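Local coordinates for protein serine-threonine phosphatase 2C (Toxoplasma gondii, PDB 2I44) that probably removes phosphate groups from phosphoserine and phosphothreonine in proteins, as a calcium-bound member of the metal-dependent PP2C phosphatase family, at residues P7-A21 / F40-D52. Sequence-based numbering, arbitrary orientation.
Sequences PPTIHVPLPPTSYPA and FTLCPQLVPGRDD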
# COMPACT_ATOMS: atom_id res chain seq x y z
N PRO A 7 10.57 2.74 16.28
CA PRO A 7 11.81 2.70 15.50
C PRO A 7 11.82 3.79 14.42
O PRO A 7 10.77 4.13 13.86
CB PRO A 7 11.80 1.30 14.89
CG PRO A 7 10.97 0.51 15.87
CD PRO A 7 9.85 1.46 16.17
N PRO A 8 13.00 4.33 14.11
CA PRO A 8 13.09 5.38 13.09
C PRO A 8 12.48 4.96 11.75
O PRO A 8 12.62 3.82 11.31
CB PRO A 8 14.60 5.63 12.99
CG PRO A 8 15.20 4.33 13.44
CD PRO A 8 14.33 3.95 14.60
N THR A 9 11.77 5.90 11.12
CA THR A 9 11.14 5.65 9.83
C THR A 9 11.58 6.68 8.80
O THR A 9 12.00 7.78 9.15
CB THR A 9 9.59 5.68 9.94
OG1 THR A 9 9.17 6.90 10.57
CG2 THR A 9 9.08 4.49 10.74
N ILE A 10 11.48 6.31 7.53
CA ILE A 10 11.86 7.21 6.45
C ILE A 10 10.62 7.61 5.66
O ILE A 10 9.75 6.78 5.37
CB ILE A 10 12.90 6.54 5.53
CG1 ILE A 10 14.18 6.29 6.34
CG2 ILE A 10 13.20 7.44 4.33
CD1 ILE A 10 15.20 5.41 5.66
N HIS A 11 10.52 8.89 5.32
CA HIS A 11 9.38 9.40 4.57
C HIS A 11 9.79 10.35 3.44
O HIS A 11 8.96 11.11 2.93
CB HIS A 11 8.42 10.13 5.51
CG HIS A 11 7.94 9.29 6.65
ND1 HIS A 11 7.05 8.25 6.49
CD2 HIS A 11 8.23 9.33 7.98
CE1 HIS A 11 6.80 7.70 7.66
NE2 HIS A 11 7.50 8.34 8.58
N VAL A 12 11.05 10.30 3.05
CA VAL A 12 11.56 11.16 1.98
C VAL A 12 12.21 10.27 0.94
O VAL A 12 12.55 9.13 1.24
CB VAL A 12 12.62 12.16 2.51
CG1 VAL A 12 11.99 13.15 3.45
CG2 VAL A 12 13.76 11.40 3.20
N PRO A 13 12.40 10.79 -0.28
CA PRO A 13 13.03 10.00 -1.35
C PRO A 13 14.31 9.36 -0.82
O PRO A 13 15.10 10.00 -0.13
CB PRO A 13 13.30 11.05 -2.43
CG PRO A 13 12.11 11.96 -2.29
CD PRO A 13 11.99 12.12 -0.78
N LEU A 14 14.51 8.10 -1.16
CA LEU A 14 15.68 7.36 -0.70
C LEU A 14 16.50 6.78 -1.85
O LEU A 14 16.06 5.85 -2.53
CB LEU A 14 15.22 6.21 0.21
CG LEU A 14 16.24 5.21 0.77
CD1 LEU A 14 17.09 5.86 1.85
CD2 LEU A 14 15.50 4.01 1.36
N PRO A 15 17.68 7.34 -2.12
CA PRO A 15 18.47 6.78 -3.22
C PRO A 15 18.92 5.37 -2.80
O PRO A 15 18.76 4.99 -1.64
CB PRO A 15 19.64 7.75 -3.33
CG PRO A 15 19.01 9.06 -2.95
CD PRO A 15 18.20 8.67 -1.73
N PRO A 16 19.49 4.59 -3.73
CA PRO A 16 19.97 3.23 -3.47
C PRO A 16 20.70 3.10 -2.14
O PRO A 16 21.80 3.61 -1.99
CB PRO A 16 20.88 2.96 -4.66
CG PRO A 16 20.18 3.70 -5.77
CD PRO A 16 19.82 5.00 -5.11
N THR A 17 20.09 2.40 -1.18
CA THR A 17 20.68 2.23 0.15
C THR A 17 20.72 0.75 0.56
O THR A 17 19.70 0.06 0.53
CB THR A 17 19.87 3.02 1.20
OG1 THR A 17 19.80 4.40 0.80
CG2 THR A 17 20.53 2.93 2.57
N SER A 18 21.91 0.29 0.97
CA SER A 18 22.11 -1.10 1.37
C SER A 18 21.84 -1.39 2.85
O SER A 18 22.37 -0.73 3.74
CB SER A 18 23.53 -1.55 1.03
OG SER A 18 23.77 -2.88 1.43
N TYR A 19 21.00 -2.39 3.10
CA TYR A 19 20.66 -2.81 4.46
C TYR A 19 21.02 -4.29 4.59
O TYR A 19 21.21 -4.98 3.59
CB TYR A 19 19.17 -2.58 4.73
CG TYR A 19 18.77 -1.11 4.72
CD1 TYR A 19 19.05 -0.28 5.80
CD2 TYR A 19 18.13 -0.56 3.61
CE1 TYR A 19 18.70 1.07 5.77
CE2 TYR A 19 17.77 0.79 3.57
CZ TYR A 19 18.06 1.60 4.65
OH TYR A 19 17.69 2.93 4.61
N PRO A 20 21.12 -4.79 5.83
CA PRO A 20 21.47 -6.19 6.05
C PRO A 20 20.73 -7.22 5.20
O PRO A 20 21.35 -8.05 4.54
CB PRO A 20 21.21 -6.36 7.54
CG PRO A 20 21.65 -5.04 8.09
CD PRO A 20 21.02 -4.06 7.11
N ALA A 21 19.40 -7.15 5.19
CA ALA A 21 18.61 -8.12 4.43
C ALA A 21 18.05 -7.64 3.09
O ALA A 21 17.32 -8.39 2.44
CB ALA A 21 17.47 -8.66 5.30
N PHE A 40 4.61 7.74 1.71
CA PHE A 40 5.25 6.44 1.91
C PHE A 40 6.00 6.38 3.23
O PHE A 40 6.32 7.41 3.83
CB PHE A 40 6.19 6.15 0.74
CG PHE A 40 7.22 7.23 0.50
CD1 PHE A 40 8.33 7.34 1.33
CD2 PHE A 40 7.07 8.12 -0.56
CE1 PHE A 40 9.29 8.32 1.10
CE2 PHE A 40 8.03 9.10 -0.79
CZ PHE A 40 9.14 9.21 0.04
N THR A 41 6.30 5.16 3.65
CA THR A 41 6.98 4.94 4.92
C THR A 41 7.87 3.72 4.82
O THR A 41 7.46 2.68 4.30
CB THR A 41 5.94 4.72 6.04
OG1 THR A 41 5.14 5.91 6.19
CG2 THR A 41 6.62 4.38 7.36
N LEU A 42 9.10 3.85 5.30
CA LEU A 42 10.04 2.75 5.29
C LEU A 42 10.74 2.69 6.64
O LEU A 42 11.38 3.65 7.06
CB LEU A 42 11.07 2.91 4.16
CG LEU A 42 11.98 1.71 3.87
CD1 LEU A 42 12.67 1.89 2.53
CD2 LEU A 42 13.00 1.54 4.97
N CYS A 43 10.61 1.56 7.33
CA CYS A 43 11.26 1.36 8.62
C CYS A 43 12.32 0.27 8.44
O CYS A 43 12.02 -0.92 8.51
CB CYS A 43 10.24 0.94 9.67
SG CYS A 43 10.88 0.90 11.36
N PRO A 44 13.59 0.66 8.21
CA PRO A 44 14.70 -0.27 8.01
C PRO A 44 14.94 -1.32 9.10
O PRO A 44 15.27 -2.47 8.81
CB PRO A 44 15.89 0.66 7.79
CG PRO A 44 15.54 1.84 8.61
CD PRO A 44 14.08 2.05 8.30
N GLN A 45 14.79 -0.92 10.36
CA GLN A 45 14.96 -1.85 11.47
C GLN A 45 13.70 -1.80 12.33
O GLN A 45 13.57 -0.96 13.22
CB GLN A 45 16.19 -1.50 12.31
CG GLN A 45 16.29 -2.29 13.61
CD GLN A 45 17.56 -2.00 14.39
OE1 GLN A 45 18.64 -2.51 14.07
NE2 GLN A 45 17.44 -1.18 15.42
N LEU A 46 12.77 -2.70 12.05
CA LEU A 46 11.50 -2.74 12.75
C LEU A 46 11.57 -3.34 14.16
O LEU A 46 10.84 -2.93 15.05
CB LEU A 46 10.48 -3.51 11.90
CG LEU A 46 9.02 -3.47 12.34
CD1 LEU A 46 8.52 -2.03 12.34
CD2 LEU A 46 8.20 -4.33 11.40
N VAL A 47 12.46 -4.31 14.35
CA VAL A 47 12.61 -4.96 15.65
C VAL A 47 13.99 -4.71 16.25
O VAL A 47 14.99 -5.26 15.77
CB VAL A 47 12.38 -6.48 15.54
CG1 VAL A 47 12.48 -7.13 16.92
CG2 VAL A 47 11.01 -6.76 14.91
N PRO A 48 14.07 -3.89 17.31
CA PRO A 48 15.35 -3.59 17.96
C PRO A 48 16.13 -4.85 18.32
O PRO A 48 15.58 -5.81 18.86
CB PRO A 48 14.93 -2.80 19.20
CG PRO A 48 13.72 -2.07 18.72
CD PRO A 48 12.97 -3.14 17.96
N GLY A 49 17.42 -4.83 18.00
CA GLY A 49 18.28 -5.97 18.29
C GLY A 49 18.36 -6.96 17.14
O GLY A 49 19.19 -7.87 17.18
N ARG A 50 17.50 -6.81 16.14
CA ARG A 50 17.50 -7.71 14.99
C ARG A 50 17.85 -6.95 13.73
O ARG A 50 17.78 -5.72 13.71
CB ARG A 50 16.14 -8.38 14.81
CG ARG A 50 15.70 -9.30 15.94
CD ARG A 50 14.45 -10.07 15.54
NE ARG A 50 14.73 -11.02 14.46
CZ ARG A 50 15.25 -12.23 14.64
NH1 ARG A 50 15.54 -12.65 15.87
NH2 ARG A 50 15.49 -13.02 13.61
N ASP A 51 18.24 -7.67 12.69
CA ASP A 51 18.59 -7.01 11.44
C ASP A 51 17.89 -7.68 10.26
O ASP A 51 18.34 -7.57 9.12
CB ASP A 51 20.11 -7.04 11.24
CG ASP A 51 20.63 -8.43 10.93
OD1 ASP A 51 19.95 -9.42 11.28
OD2 ASP A 51 21.73 -8.53 10.34
N ASP A 52 16.79 -8.37 10.54
CA ASP A 52 16.04 -9.06 9.49
C ASP A 52 14.55 -8.70 9.51
O ASP A 52 13.72 -9.49 9.06
CB ASP A 52 16.21 -10.57 9.65
CG ASP A 52 15.59 -11.08 10.93
OD1 ASP A 52 15.44 -10.28 11.88
OD2 ASP A 52 15.25 -12.28 10.99
O HOH W 1 14.04 1.60 11.75
O HOH W 2 5.93 10.33 2.37
O HOH W 3 17.90 -5.61 7.21
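Ile10 and Leu42 form a single antiparallel hydrogen-bonded bridge, with Ile10 N to Leu42 O at 2.7 Å and Leu42 N to Ile10 O at 3.0 Å. The N-terminal chain thus lines the edge of strand 38-43, then crosses to the other sheet of the PP2C beta-sandwich, where Leu14 and Thr17 pair with strand 22-29. Leu14 and Leu42 meet between the two sheets. Their side chains cross at about a right angle, Leu14 CD2 lying 3.7 Å from Leu42 CD1, and both also touch Ile26. Phe40 CG sits between its own backbone N and carbonyl carbon (chi1 55°). This brings Phe40 CE1 against the peptide of His11 and Val12, 3.3 Å from Val12 N, with Val12 C at the ring edge, and Pro13 CD packs on Phe40 CZ. Further along, Pro44 CB meets the Tyr19 ring obliquely, 3.5 Å from Tyr19 CE1. Water 1 links Pro8 O to Gln45 N, and water 3 joins Ala21 N to Asp51 O. The side chains of His11 and Thr41 lie side by side and point the same way. His11 touches Lys72 and Asp73 of helix 66-80, and Thr41 OG1 hydrogen-bonds to Lys72 O. His11 ND1 donates to Phe40 O at 2.9 Å, nearly straight at 166°, in the imidazole plane and on a carbonyl lone pair.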